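Local coordinates for protein 2-ON-2 hemoglobin (Agrobacterium tumefaciens, PDB 2XYK) that binds a heme group as a group II truncated (2-on-2) hemoglobin and probably binds and carries oxygen at its iron, at residues Ala16-Leu21 / Lys52-Leu57; Arg24-Met29 / Gly48-Phe53. One frame throughout, in Å; residues are numbered along the deposited sequence.

Contact 1 (Ala16-Leu21 / Lys52-Leu57); sequences ATVRAL and KFYDYL. With HEM (protoporphyrin IX containing Fe), chain C.
Arg19 and Tyr54 lie alongside each other and point the same way, with the guanidinium and the phenol ring only 19° out of parallel. The aliphatic base of Arg19 rests against the ring, Arg19 CG lying 3.4 Å from Tyr54 CE1, while farther out Tyr54 OH sits over one face of the guanidinium. Arg19 NH1 is 3.2 Å from Tyr54 OH, but at too poor an angle for a hydrogen bond. Asp15 joins the two polar ends instead, accepting a hydrogen bond from Tyr54 OH on one oxygen and forming a salt bridge to Arg19 on the other. Beneath this outer pair the contact is apolar. Val18 holds CG1 anti to its backbone N (chi1 -176°), which sends the methyl obliquely across to Leu57, Val18 CG1 3.7 Å from Leu57 CB, and against the Tyr54 ring. Leu21 meets Leu57 nearly at a right angle, tip to tip, with Leu21 CD2 3.8 Å from Leu57 CD1. The heme lies beyond segment 52-57: Lys52 NZ donates to both propionates, at 2.7 Å to HEM O1A and 3.2 Å to HEM O1D, Phe53 CE1 approaches HEM CHD to 3.6 Å, and Tyr56 CB packs against the CMD methyl. At 141° between their directions, the segments belong to the antiparallel B/E helix pair of the 2-on-2 globin fold, the E helix lying on the distal, water-bearing side of the heme.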
ATOM      1  N   ALA A  16      -4.043  -8.939 -11.293  1.00  8.36           N
ATOM      2  CA  ALA A  16      -4.854  -9.721 -10.378  1.00  9.00           C
ATOM      3  C   ALA A  16      -4.292  -9.749  -8.932  1.00  8.75           C
ATOM      4  O   ALA A  16      -5.060  -9.761  -7.953  1.00  7.11           O
ATOM      5  CB  ALA A  16      -5.057 -11.120 -10.911  1.00  9.89           C
ATOM      6  N   THR A  17      -2.965  -9.726  -8.789  1.00  8.56           N
ATOM      7  CA  THR A  17      -2.374  -9.703  -7.452  1.00  8.45           C
ATOM      8  C   THR A  17      -2.468  -8.338  -6.773  1.00  8.53           C
ATOM      9  O   THR A  17      -2.775  -8.278  -5.592  1.00  9.95           O
ATOM     10  CB  THR A  17      -0.920 -10.172  -7.429  1.00  9.47           C
ATOM     11  OG1 THR A  17      -0.855 -11.529  -7.890  1.00  9.03           O
ATOM     12  CG2 THR A  17      -0.370 -10.101  -5.990  1.00  7.80           C
ATOM     13  N   VAL A  18      -2.207  -7.253  -7.507  1.00  8.81           N
ATOM     14  CA  VAL A  18      -2.262  -5.907  -6.908  1.00  8.95           C
ATOM     15  C   VAL A  18      -3.719  -5.579  -6.557  1.00  9.30           C
ATOM     16  O   VAL A  18      -3.989  -5.029  -5.492  1.00  8.28           O
ATOM     17  CB  VAL A  18      -1.606  -4.798  -7.803  1.00  9.20           C
ATOM     18  CG1 VAL A  18      -1.603  -3.413  -7.093  1.00  9.65           C
ATOM     19  CG2 VAL A  18      -0.182  -5.192  -8.205  1.00  8.37           C
ATOM     20  N   ARG A  19      -4.646  -5.975  -7.427  1.00  8.89           N
ATOM     21  CA  ARG A  19      -6.081  -5.892  -7.132  1.00 10.34           C
ATOM     22  C   ARG A  19      -6.435  -6.602  -5.811  1.00  9.62           C
ATOM     23  O   ARG A  19      -7.171  -6.052  -4.994  1.00  8.27           O
ATOM     24  CB  ARG A  19      -6.933  -6.470  -8.291  1.00 10.42           C
ATOM     25  CG  ARG A  19      -6.962  -5.596  -9.570  1.00 15.51           C
ATOM     26  CD  ARG A  19      -8.294  -5.763 -10.354  1.00 16.98           C
ATOM     27  NE  ARG A  19      -8.101  -5.757 -11.812  1.00 24.59           N
ATOM     28  CZ  ARG A  19      -8.381  -4.743 -12.649  1.00 26.67           C
ATOM     29  NH1 ARG A  19      -8.860  -3.581 -12.207  1.00 25.97           N
ATOM     30  NH2 ARG A  19      -8.155  -4.893 -13.957  1.00 27.33           N
ATOM     31  N   ALA A  20      -5.929  -7.831  -5.613  1.00  9.23           N
ATOM     32  CA  ALA A  20      -6.258  -8.606  -4.398  1.00  8.46           C
ATOM     33  C   ALA A  20      -5.567  -7.999  -3.173  1.00  8.37           C
ATOM     34  O   ALA A  20      -6.140  -7.921  -2.073  1.00  7.06           O
ATOM     35  CB  ALA A  20      -5.861 -10.082  -4.564  1.00  7.63           C
ATOM     36  N   LEU A  21      -4.318  -7.574  -3.374  1.00  7.45           N
ATOM     37  CA  LEU A  21      -3.552  -6.959  -2.301  1.00  7.36           C
ATOM     38  C   LEU A  21      -4.283  -5.733  -1.757  1.00  7.06           C
ATOM     39  O   LEU A  21      -4.510  -5.628  -0.567  1.00  6.70           O
ATOM     40  CB  LEU A  21      -2.143  -6.582  -2.776  1.00  6.50           C
ATOM     41  CG  LEU A  21      -1.248  -5.833  -1.780  1.00  8.06           C
ATOM     42  CD1 LEU A  21      -0.838  -6.703  -0.563  1.00  7.72           C
ATOM     43  CD2 LEU A  21      -0.024  -5.351  -2.517  1.00  8.27           C
ATOM     44  N   LYS A  52      -6.817   4.780  -5.685  1.00  9.55           N
ATOM     45  CA  LYS A  52      -5.529   5.480  -5.722  1.00  8.82           C
ATOM     46  C   LYS A  52      -4.350   4.585  -5.306  1.00  8.53           C
ATOM     47  O   LYS A  52      -3.293   4.612  -5.945  1.00  9.06           O
ATOM     48  CB  LYS A  52      -5.576   6.754  -4.882  1.00  7.96           C
ATOM     49  CG  LYS A  52      -6.443   7.848  -5.472  1.00 12.34           C
ATOM     50  CD  LYS A  52      -6.341   9.118  -4.677  1.00 15.70           C
ATOM     51  CE  LYS A  52      -6.992   8.940  -3.341  1.00 17.63           C
ATOM     52  NZ  LYS A  52      -7.306  10.251  -2.662  1.00 22.92           N
ATOM     53  N   PHE A  53      -4.531   3.791  -4.252  1.00  8.08           N
ATOM     54  CA  PHE A  53      -3.459   2.918  -3.752  1.00  8.79           C
ATOM     55  C   PHE A  53      -3.164   1.813  -4.752  1.00  8.17           C
ATOM     56  O   PHE A  53      -2.011   1.492  -5.003  1.00  8.94           O
ATOM     57  CB  PHE A  53      -3.796   2.349  -2.364  1.00  8.33           C
ATOM     58  CG  PHE A  53      -2.590   1.827  -1.597  1.00  8.59           C
ATOM     59  CD1 PHE A  53      -1.326   2.407  -1.753  1.00  9.32           C
ATOM     60  CD2 PHE A  53      -2.726   0.763  -0.715  1.00 10.77           C
ATOM     61  CE1 PHE A  53      -0.210   1.934  -1.035  1.00  7.05           C
ATOM     62  CE2 PHE A  53      -1.608   0.263   0.008  1.00 10.22           C
ATOM     63  CZ  PHE A  53      -0.371   0.853  -0.138  1.00  8.74           C
ATOM     64  N   TYR A  54      -4.212   1.255  -5.343  1.00  8.51           N
ATOM     65  CA  TYR A  54      -4.064   0.253  -6.384  1.00  8.97           C
ATOM     66  C   TYR A  54      -3.256   0.823  -7.563  1.00  8.41           C
ATOM     67  O   TYR A  54      -2.325   0.167  -8.034  1.00  8.75           O
ATOM     68  CB  TYR A  54      -5.465  -0.245  -6.798  1.00  9.95           C
ATOM     69  CG  TYR A  54      -5.563  -0.847  -8.159  1.00 12.07           C
ATOM     70  CD1 TYR A  54      -5.156  -2.179  -8.410  1.00 14.59           C
ATOM     71  CD2 TYR A  54      -6.092  -0.103  -9.211  1.00 15.00           C
ATOM     72  CE1 TYR A  54      -5.248  -2.718  -9.705  1.00 13.28           C
ATOM     73  CE2 TYR A  54      -6.196  -0.625 -10.482  1.00 14.91           C
ATOM     74  CZ  TYR A  54      -5.780  -1.928 -10.732  1.00 14.18           C
ATOM     75  OH  TYR A  54      -5.913  -2.400 -12.010  1.00 13.73           O
ATOM     76  N   ASP A  55      -3.593   2.041  -8.022  1.00  7.06           N
ATOM     77  CA  ASP A  55      -2.839   2.707  -9.101  1.00  6.82           C
ATOM     78  C   ASP A  55      -1.402   3.005  -8.669  1.00  7.12           C
ATOM     79  O   ASP A  55      -0.472   2.829  -9.454  1.00  5.70           O
ATOM     80  CB  ASP A  55      -3.478   4.048  -9.511  1.00  7.74           C
ATOM     81  CG  ASP A  55      -4.747   3.890 -10.349  1.00  8.49           C
ATOM     82  OD1 ASP A  55      -5.079   2.746 -10.786  1.00  9.56           O
ATOM     83  OD2 ASP A  55      -5.439   4.926 -10.525  1.00  3.34           O
ATOM     84  N   TYR A  56      -1.240   3.490  -7.428  1.00  7.17           N
ATOM     85  CA  TYR A  56       0.091   3.774  -6.894  1.00  7.15           C
ATOM     86  C   TYR A  56       0.925   2.492  -6.870  1.00  7.45           C
ATOM     87  O   TYR A  56       2.073   2.498  -7.278  1.00  8.57           O
ATOM     88  CB  TYR A  56       0.063   4.387  -5.485  1.00  6.83           C
ATOM     89  CG  TYR A  56       1.475   4.589  -4.938  1.00  6.57           C
ATOM     90  CD1 TYR A  56       2.194   5.724  -5.274  1.00  8.28           C
ATOM     91  CD2 TYR A  56       2.121   3.599  -4.174  1.00  5.75           C
ATOM     92  CE1 TYR A  56       3.517   5.913  -4.841  1.00  7.39           C
ATOM     93  CE2 TYR A  56       3.467   3.776  -3.721  1.00  4.27           C
ATOM     94  CZ  TYR A  56       4.129   4.953  -4.062  1.00  8.59           C
ATOM     95  OH  TYR A  56       5.417   5.203  -3.664  1.00 10.08           O
ATOM     96  N   LEU A  57       0.352   1.396  -6.383  1.00  7.01           N
ATOM     97  CA  LEU A  57       1.123   0.155  -6.259  1.00  7.41           C
ATOM     98  C   LEU A  57       1.439  -0.490  -7.625  1.00  6.98           C
ATOM     99  O   LEU A  57       2.509  -1.058  -7.822  1.00  7.69           O
ATOM    100  CB  LEU A  57       0.417  -0.837  -5.327  1.00  7.50           C
ATOM    101  CG  LEU A  57       0.570  -0.591  -3.823  1.00  7.22           C
ATOM    102  CD1 LEU A  57      -0.285  -1.633  -3.089  1.00  8.80           C
ATOM    103  CD2 LEU A  57       2.025  -0.669  -3.348  1.00  2.32           C
TER
HETATM  104  CHA HEM C 700      -3.434   8.245   0.918  1.00  7.93           C
HETATM  105  CHB HEM C 700      -2.890   6.959   5.639  1.00  7.46           C
HETATM  106  CHC HEM C 700       1.483   5.108   4.490  1.00  7.57           C
HETATM  107  CHD HEM C 700       0.346   5.356  -0.204  1.00  9.33           C
HETATM  108  C1A HEM C 700      -3.626   8.122   2.289  1.00  7.85           C
HETATM  109  C2A HEM C 700      -4.686   8.742   3.064  1.00  7.38           C
HETATM  110  C3A HEM C 700      -4.539   8.404   4.350  1.00  8.30           C
HETATM  111  C4A HEM C 700      -3.381   7.532   4.458  1.00  8.68           C
HETATM  112  CMA HEM C 700      -5.413   8.819   5.579  1.00  7.20           C
HETATM  113  CAA HEM C 700      -5.776   9.645   2.433  1.00 10.55           C
HETATM  114  CBA HEM C 700      -6.811   8.712   1.756  1.00 18.79           C
HETATM  115  CGA HEM C 700      -7.571   9.329   0.582  1.00 24.03           C
HETATM  116  O1A HEM C 700      -7.231  10.427   0.050  1.00 27.20           O
HETATM  117  O2A HEM C 700      -8.558   8.694   0.139  1.00 25.49           O
HETATM  118  C1B HEM C 700      -1.640   6.372   5.771  1.00  7.48           C
HETATM  119  C2B HEM C 700      -0.976   5.918   6.989  1.00  6.91           C
HETATM  120  C3B HEM C 700       0.229   5.411   6.642  1.00  8.46           C
HETATM  121  C4B HEM C 700       0.366   5.524   5.203  1.00  9.28           C
HETATM  122  CMB HEM C 700      -1.537   5.979   8.420  1.00  4.60           C
HETATM  123  CAB HEM C 700       1.334   4.802   7.546  1.00  6.61           C
HETATM  124  CBB HEM C 700       2.093   5.591   8.312  1.00  8.47           C
HETATM  125  C1C HEM C 700       1.551   4.969   3.132  1.00  7.39           C
HETATM  126  C2C HEM C 700       2.609   4.320   2.406  1.00  7.54           C
HETATM  127  C3C HEM C 700       2.307   4.367   1.100  1.00  6.45           C
HETATM  128  C4C HEM C 700       1.036   5.067   0.970  1.00  8.91           C
HETATM  129  CMC HEM C 700       3.841   3.705   3.113  1.00  8.25           C
HETATM  130  CAC HEM C 700       3.159   3.800  -0.072  1.00  8.65           C
HETATM  131  CBC HEM C 700       3.544   2.504  -0.074  1.00  6.69           C
HETATM  132  C1D HEM C 700      -0.716   6.224  -0.380  1.00 10.83           C
HETATM  133  C2D HEM C 700      -1.208   6.746  -1.647  1.00  7.19           C
HETATM  134  C3D HEM C 700      -2.380   7.646  -1.292  1.00  9.78           C
HETATM  135  C4D HEM C 700      -2.491   7.590   0.145  1.00 10.62           C
HETATM  136  CMD HEM C 700      -0.655   6.435  -3.059  1.00  9.87           C
HETATM  137  CAD HEM C 700      -3.268   8.462  -2.265  1.00  9.59           C
HETATM  138  CBD HEM C 700      -2.546   9.811  -2.368  1.00 13.31           C
HETATM  139  CGD HEM C 700      -3.368  10.825  -3.133  1.00 12.77           C
HETATM  140  O1D HEM C 700      -4.294  11.449  -2.549  1.00 11.84           O
HETATM  141  O2D HEM C 700      -3.082  10.985  -4.337  1.00 13.39           O
HETATM  142  NA  HEM C 700      -2.850   7.389   3.167  1.00  9.79           N
HETATM  143  NB  HEM C 700      -0.793   6.095   4.708  1.00  6.66           N
HETATM  144  NC  HEM C 700       0.612   5.422   2.239  1.00  6.69           N
HETATM  145  ND  HEM C 700      -1.503   6.739   0.634  1.00  9.32           N
HETATM  146 FE   HEM C 700      -1.109   6.430   2.663  1.00  8.01          FE
HETATM  147  O   HOH W   1      -2.061   4.759   2.458  1.00  4.23           O

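Contact 2 (Arg24-Met29 / Gly48-Phe53); sequences RFYELM and GSEAKF. With HEM (protoporphyrin IX containing Fe), chain C.
Within this contact of the antiparallel helix pair 14-31/47-60 of the 2-on-2 globin fold, packing is tightest round the Tyr26 ring. Phe25 CD2 stands over the centre of one face of the Tyr26 ring, 3.6 Å above its plane, while the backbone of Glu50 lies across the opposite face, with Tyr26 CE2 3.5 Å from Glu50 CA. Phe53 CB closes the edge, 3.3 Å from Tyr26 OH. Phe25, its CG anti to the backbone N (chi1 176°), also reaches the Phe53 ring obliquely, centroids 5.5 Å apart and planes at 54°. Phe25 also meets Trp93 of helix 87-104 edge-to-face. The outer margin is looser and polar. There Glu50, only partly exposed, slides past Tyr26 in the opposite direction, its carboxylate plane almost parallel to the ring and its extended chain ending in a salt bridge to Arg23. Toward the heme, whose iron carries a water on the side opposite His80, the contact ends in a short polar link: buried Ser49, its CB against Tyr26 CE1, donates from Ser49 OG to the propionate oxygen HEM O2A at 2.5 Å.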
ATOM      1  N   ARG A  24      -7.748  -6.498  -0.115  1.00  9.73           N
ATOM      2  CA  ARG A  24      -7.614  -7.123   1.195  1.00  9.74           C
ATOM      3  C   ARG A  24      -7.108  -6.131   2.256  1.00  9.51           C
ATOM      4  O   ARG A  24      -7.484  -6.237   3.417  1.00  9.55           O
ATOM      5  CB  ARG A  24      -6.679  -8.348   1.123  1.00 10.30           C
ATOM      6  CG  ARG A  24      -6.569  -9.153   2.442  1.00 11.89           C
ATOM      7  CD  ARG A  24      -7.975  -9.676   2.887  1.00 19.61           C
ATOM      8  NE  ARG A  24      -7.918 -10.509   4.097  1.00 24.28           N
ATOM      9  CZ  ARG A  24      -8.917 -10.681   4.965  1.00 23.63           C
ATOM     10  NH1 ARG A  24     -10.073 -10.051   4.803  1.00 22.58           N
ATOM     11  NH2 ARG A  24      -8.744 -11.477   6.018  1.00 24.79           N
ATOM     12  N   PHE A  25      -6.224  -5.207   1.859  1.00  9.05           N
ATOM     13  CA  PHE A  25      -5.697  -4.156   2.759  1.00  9.22           C
ATOM     14  C   PHE A  25      -6.791  -3.273   3.372  1.00  8.31           C
ATOM     15  O   PHE A  25      -6.830  -3.095   4.581  1.00  8.47           O
ATOM     16  CB  PHE A  25      -4.694  -3.278   2.002  1.00  9.53           C
ATOM     17  CG  PHE A  25      -4.160  -2.112   2.801  1.00 10.21           C
ATOM     18  CD1 PHE A  25      -3.354  -2.323   3.921  1.00  8.85           C
ATOM     19  CD2 PHE A  25      -4.426  -0.796   2.401  1.00  9.83           C
ATOM     20  CE1 PHE A  25      -2.839  -1.234   4.662  1.00  5.31           C
ATOM     21  CE2 PHE A  25      -3.922   0.292   3.138  1.00 10.30           C
ATOM     22  CZ  PHE A  25      -3.124   0.062   4.266  1.00  6.20           C
ATOM     23  N   TYR A  26      -7.664  -2.712   2.528  1.00  8.42           N
ATOM     24  CA  TYR A  26      -8.749  -1.833   2.992  1.00  8.49           C
ATOM     25  C   TYR A  26      -9.831  -2.634   3.734  1.00  9.48           C
ATOM     26  O   TYR A  26     -10.411  -2.137   4.687  1.00 10.39           O
ATOM     27  CB  TYR A  26      -9.319  -0.970   1.844  1.00  6.51           C
ATOM     28  CG  TYR A  26      -8.315   0.094   1.439  1.00  6.71           C
ATOM     29  CD1 TYR A  26      -8.088   1.186   2.244  1.00  6.46           C
ATOM     30  CD2 TYR A  26      -7.531  -0.054   0.298  1.00  4.69           C
ATOM     31  CE1 TYR A  26      -7.129   2.129   1.920  1.00  6.93           C
ATOM     32  CE2 TYR A  26      -6.591   0.894  -0.050  1.00  6.46           C
ATOM     33  CZ  TYR A  26      -6.386   1.973   0.770  1.00  6.89           C
ATOM     34  OH  TYR A  26      -5.445   2.907   0.437  1.00  6.36           O
ATOM     35  N   GLU A  27     -10.061  -3.880   3.314  1.00 10.25           N
ATOM     36  CA  GLU A  27     -10.952  -4.802   4.046  1.00 12.61           C
ATOM     37  C   GLU A  27     -10.480  -5.036   5.485  1.00 10.94           C
ATOM     38  O   GLU A  27     -11.245  -4.838   6.444  1.00 11.35           O
ATOM     39  CB  GLU A  27     -11.020  -6.134   3.303  1.00 12.40           C
ATOM     40  CG  GLU A  27     -12.082  -7.097   3.785  1.00 17.23           C
ATOM     41  CD  GLU A  27     -11.973  -8.469   3.079  1.00 19.42           C
ATOM     42  OE1 GLU A  27     -10.945  -8.726   2.404  1.00 23.80           O
ATOM     43  OE2 GLU A  27     -12.922  -9.289   3.205  1.00 27.73           O
ATOM     44  N   LEU A  28      -9.219  -5.448   5.644  1.00  9.22           N
ATOM     45  CA  LEU A  28      -8.652  -5.588   6.995  1.00  8.91           C
ATOM     46  C   LEU A  28      -8.729  -4.262   7.777  1.00  8.50           C
ATOM     47  O   LEU A  28      -9.009  -4.259   8.964  1.00  8.88           O
ATOM     48  CB  LEU A  28      -7.212  -6.127   6.950  1.00  7.73           C
ATOM     49  CG  LEU A  28      -7.046  -7.592   6.488  1.00  9.23           C
ATOM     50  CD1 LEU A  28      -5.580  -7.916   6.276  1.00  6.40           C
ATOM     51  CD2 LEU A  28      -7.713  -8.617   7.458  1.00  9.41           C
ATOM     52  N   MET A  29      -8.509  -3.139   7.093  1.00  8.45           N
ATOM     53  CA  MET A  29      -8.509  -1.831   7.751  1.00  9.16           C
ATOM     54  C   MET A  29      -9.912  -1.483   8.252  1.00  8.66           C
ATOM     55  O   MET A  29     -10.070  -0.876   9.297  1.00  9.71           O
ATOM     56  CB  MET A  29      -7.984  -0.741   6.810  1.00  7.38           C
ATOM     57  CG  MET A  29      -7.682   0.564   7.542  1.00  9.96           C
ATOM     58  SD  MET A  29      -7.570   1.988   6.469  1.00 10.54           S
ATOM     59  CE  MET A  29      -6.166   1.513   5.463  1.00  6.15           C
ATOM     60  N   GLY A  48     -12.449   5.473  -3.114  1.00 12.11           N
ATOM     61  CA  GLY A  48     -11.477   6.345  -3.776  1.00 12.22           C
ATOM     62  C   GLY A  48     -10.064   6.107  -3.261  1.00 12.05           C
ATOM     63  O   GLY A  48      -9.106   6.241  -4.033  1.00 13.43           O
ATOM     64  N   SER A  49      -9.921   5.755  -1.972  1.00 11.67           N
ATOM     65  CA  SER A  49      -8.589   5.447  -1.390  1.00 11.97           C
ATOM     66  C   SER A  49      -8.021   4.194  -2.042  1.00 11.15           C
ATOM     67  O   SER A  49      -6.840   4.133  -2.364  1.00 10.84           O
ATOM     68  CB  SER A  49      -8.675   5.167   0.117  1.00 11.41           C
ATOM     69  OG  SER A  49      -9.121   6.308   0.808  1.00 16.22           O
ATOM     70  N   GLU A  50      -8.879   3.186  -2.195  1.00 10.89           N
ATOM     71  CA  GLU A  50      -8.496   1.929  -2.819  1.00 11.71           C
ATOM     72  C   GLU A  50      -8.067   2.126  -4.260  1.00 11.34           C
ATOM     73  O   GLU A  50      -7.039   1.601  -4.656  1.00 11.93           O
ATOM     74  CB  GLU A  50      -9.641   0.920  -2.741  1.00 12.54           C
ATOM     75  CG  GLU A  50      -9.308  -0.460  -3.335  1.00 14.89           C
ATOM     76  CD  GLU A  50     -10.365  -1.485  -2.962  1.00 20.67           C
ATOM     77  OE1 GLU A  50     -11.028  -1.300  -1.909  1.00 23.20           O
ATOM     78  OE2 GLU A  50     -10.522  -2.474  -3.705  1.00 20.12           O
ATOM     79  N   ALA A  51      -8.859   2.874  -5.042  1.00 11.09           N
ATOM     80  CA  ALA A  51      -8.500   3.169  -6.439  1.00  9.88           C
ATOM     81  C   ALA A  51      -7.095   3.776  -6.527  1.00  9.57           C
ATOM     82  O   ALA A  51      -6.281   3.348  -7.337  1.00  9.07           O
ATOM     83  CB  ALA A  51      -9.545   4.118  -7.081  1.00  9.24           C
ATOM     84  N   LYS A  52      -6.817   4.780  -5.685  1.00  9.55           N
ATOM     85  CA  LYS A  52      -5.529   5.480  -5.722  1.00  8.82           C
ATOM     86  C   LYS A  52      -4.350   4.585  -5.306  1.00  8.53           C
ATOM     87  O   LYS A  52      -3.293   4.612  -5.945  1.00  9.06           O
ATOM     88  CB  LYS A  52      -5.576   6.754  -4.882  1.00  7.96           C
ATOM     89  CG  LYS A  52      -6.443   7.848  -5.472  1.00 12.34           C
ATOM     90  CD  LYS A  52      -6.341   9.118  -4.677  1.00 15.70           C
ATOM     91  CE  LYS A  52      -6.992   8.940  -3.341  1.00 17.63           C
ATOM     92  NZ  LYS A  52      -7.306  10.251  -2.662  1.00 22.92           N
ATOM     93  N   PHE A  53      -4.531   3.791  -4.252  1.00  8.08           N
ATOM     94  CA  PHE A  53      -3.459   2.918  -3.752  1.00  8.79           C
ATOM     95  C   PHE A  53      -3.164   1.813  -4.752  1.00  8.17           C
ATOM     96  O   PHE A  53      -2.011   1.492  -5.003  1.00  8.94           O
ATOM     97  CB  PHE A  53      -3.796   2.349  -2.364  1.00  8.33           C
ATOM     98  CG  PHE A  53      -2.590   1.827  -1.597  1.00  8.59           C
ATOM     99  CD1 PHE A  53      -1.326   2.407  -1.753  1.00  9.32           C
ATOM    100  CD2 PHE A  53      -2.726   0.763  -0.715  1.00 10.77           C
ATOM    101  CE1 PHE A  53      -0.210   1.934  -1.035  1.00  7.05           C
ATOM    102  CE2 PHE A  53      -1.608   0.263   0.008  1.00 10.22           C
ATOM    103  CZ  PHE A  53      -0.371   0.853  -0.138  1.00  8.74           C
TER
HETATM  104  CHA HEM C 700      -3.434   8.245   0.918  1.00  7.93           C
HETATM  105  CHB HEM C 700      -2.890   6.959   5.639  1.00  7.46           C
HETATM  106  CHC HEM C 700       1.483   5.108   4.490  1.00  7.57           C
HETATM  107  CHD HEM C 700       0.346   5.356  -0.204  1.00  9.33           C
HETATM  108  C1A HEM C 700      -3.626   8.122   2.289  1.00  7.85           C
HETATM  109  C2A HEM C 700      -4.686   8.742   3.064  1.00  7.38           C
HETATM  110  C3A HEM C 700      -4.539   8.404   4.350  1.00  8.30           C
HETATM  111  C4A HEM C 700      -3.381   7.532   4.458  1.00  8.68           C
HETATM  112  CMA HEM C 700      -5.413   8.819   5.579  1.00  7.20           C
HETATM  113  CAA HEM C 700      -5.776   9.645   2.433  1.00 10.55           C
HETATM  114  CBA HEM C 700      -6.811   8.712   1.756  1.00 18.79           C
HETATM  115  CGA HEM C 700      -7.571   9.329   0.582  1.00 24.03           C
HETATM  116  O1A HEM C 700      -7.231  10.427   0.050  1.00 27.20           O
HETATM  117  O2A HEM C 700      -8.558   8.694   0.139  1.00 25.49           O
HETATM  118  C1B HEM C 700      -1.640   6.372   5.771  1.00  7.48           C
HETATM  119  C2B HEM C 700      -0.976   5.918   6.989  1.00  6.91           C
HETATM  120  C3B HEM C 700       0.229   5.411   6.642  1.00  8.46           C
HETATM  121  C4B HEM C 700       0.366   5.524   5.203  1.00  9.28           C
HETATM  122  CMB HEM C 700      -1.537   5.979   8.420  1.00  4.60           C
HETATM  123  CAB HEM C 700       1.334   4.802   7.546  1.00  6.61           C
HETATM  124  CBB HEM C 700       2.093   5.591   8.312  1.00  8.47           C
HETATM  125  C1C HEM C 700       1.551   4.969   3.132  1.00  7.39           C
HETATM  126  C2C HEM C 700       2.609   4.320   2.406  1.00  7.54           C
HETATM  127  C3C HEM C 700       2.307   4.367   1.100  1.00  6.45           C
HETATM  128  C4C HEM C 700       1.036   5.067   0.970  1.00  8.91           C
HETATM  129  CMC HEM C 700       3.841   3.705   3.113  1.00  8.25           C
HETATM  130  CAC HEM C 700       3.159   3.800  -0.072  1.00  8.65           C
HETATM  131  CBC HEM C 700       3.544   2.504  -0.074  1.00  6.69           C
HETATM  132  C1D HEM C 700      -0.716   6.224  -0.380  1.00 10.83           C
HETATM  133  C2D HEM C 700      -1.208   6.746  -1.647  1.00  7.19           C
HETATM  134  C3D HEM C 700      -2.380   7.646  -1.292  1.00  9.78           C
HETATM  135  C4D HEM C 700      -2.491   7.590   0.145  1.00 10.62           C
HETATM  136  CMD HEM C 700      -0.655   6.435  -3.059  1.00  9.87           C
HETATM  137  CAD HEM C 700      -3.268   8.462  -2.265  1.00  9.59           C
HETATM  138  CBD HEM C 700      -2.546   9.811  -2.368  1.00 13.31           C
HETATM  139  CGD HEM C 700      -3.368  10.825  -3.133  1.00 12.77           C
HETATM  140  O1D HEM C 700      -4.294  11.449  -2.549  1.00 11.84           O
HETATM  141  O2D HEM C 700      -3.082  10.985  -4.337  1.00 13.39           O
HETATM  142  NA  HEM C 700      -2.850   7.389   3.167  1.00  9.79           N
HETATM  143  NB  HEM C 700      -0.793   6.095   4.708  1.00  6.66           N
HETATM  144  NC  HEM C 700       0.612   5.422   2.239  1.00  6.69           N
HETATM  145  ND  HEM C 700      -1.503   6.739   0.634  1.00  9.32           N
HETATM  146 FE   HEM C 700      -1.109   6.430   2.663  1.00  8.01          FE
HETATM  147  O   HOH W   1      -2.061   4.759   2.458  1.00  4.23           O

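How the contacts relate
From the N terminus, helix 14-31 supplies the first half of both contacts, 16-21 for contact 1 and then 24-29 for contact 2. The chain passes through helix 36-41 and returns along helix 47-60, meeting the partners in reverse order: 48-53 closes the shorter loop in contact 2, and 52-57 closes the longer one in contact 1. The loop between 29 and 48 therefore falls inside that between 21 and 52, while the closing segments share Lys52 and Phe53; the centres of the contacts are 8 Å apart. Together the contacts clasp one antiparallel helix pair at two levels, and each adjoins the heme through the returning helix.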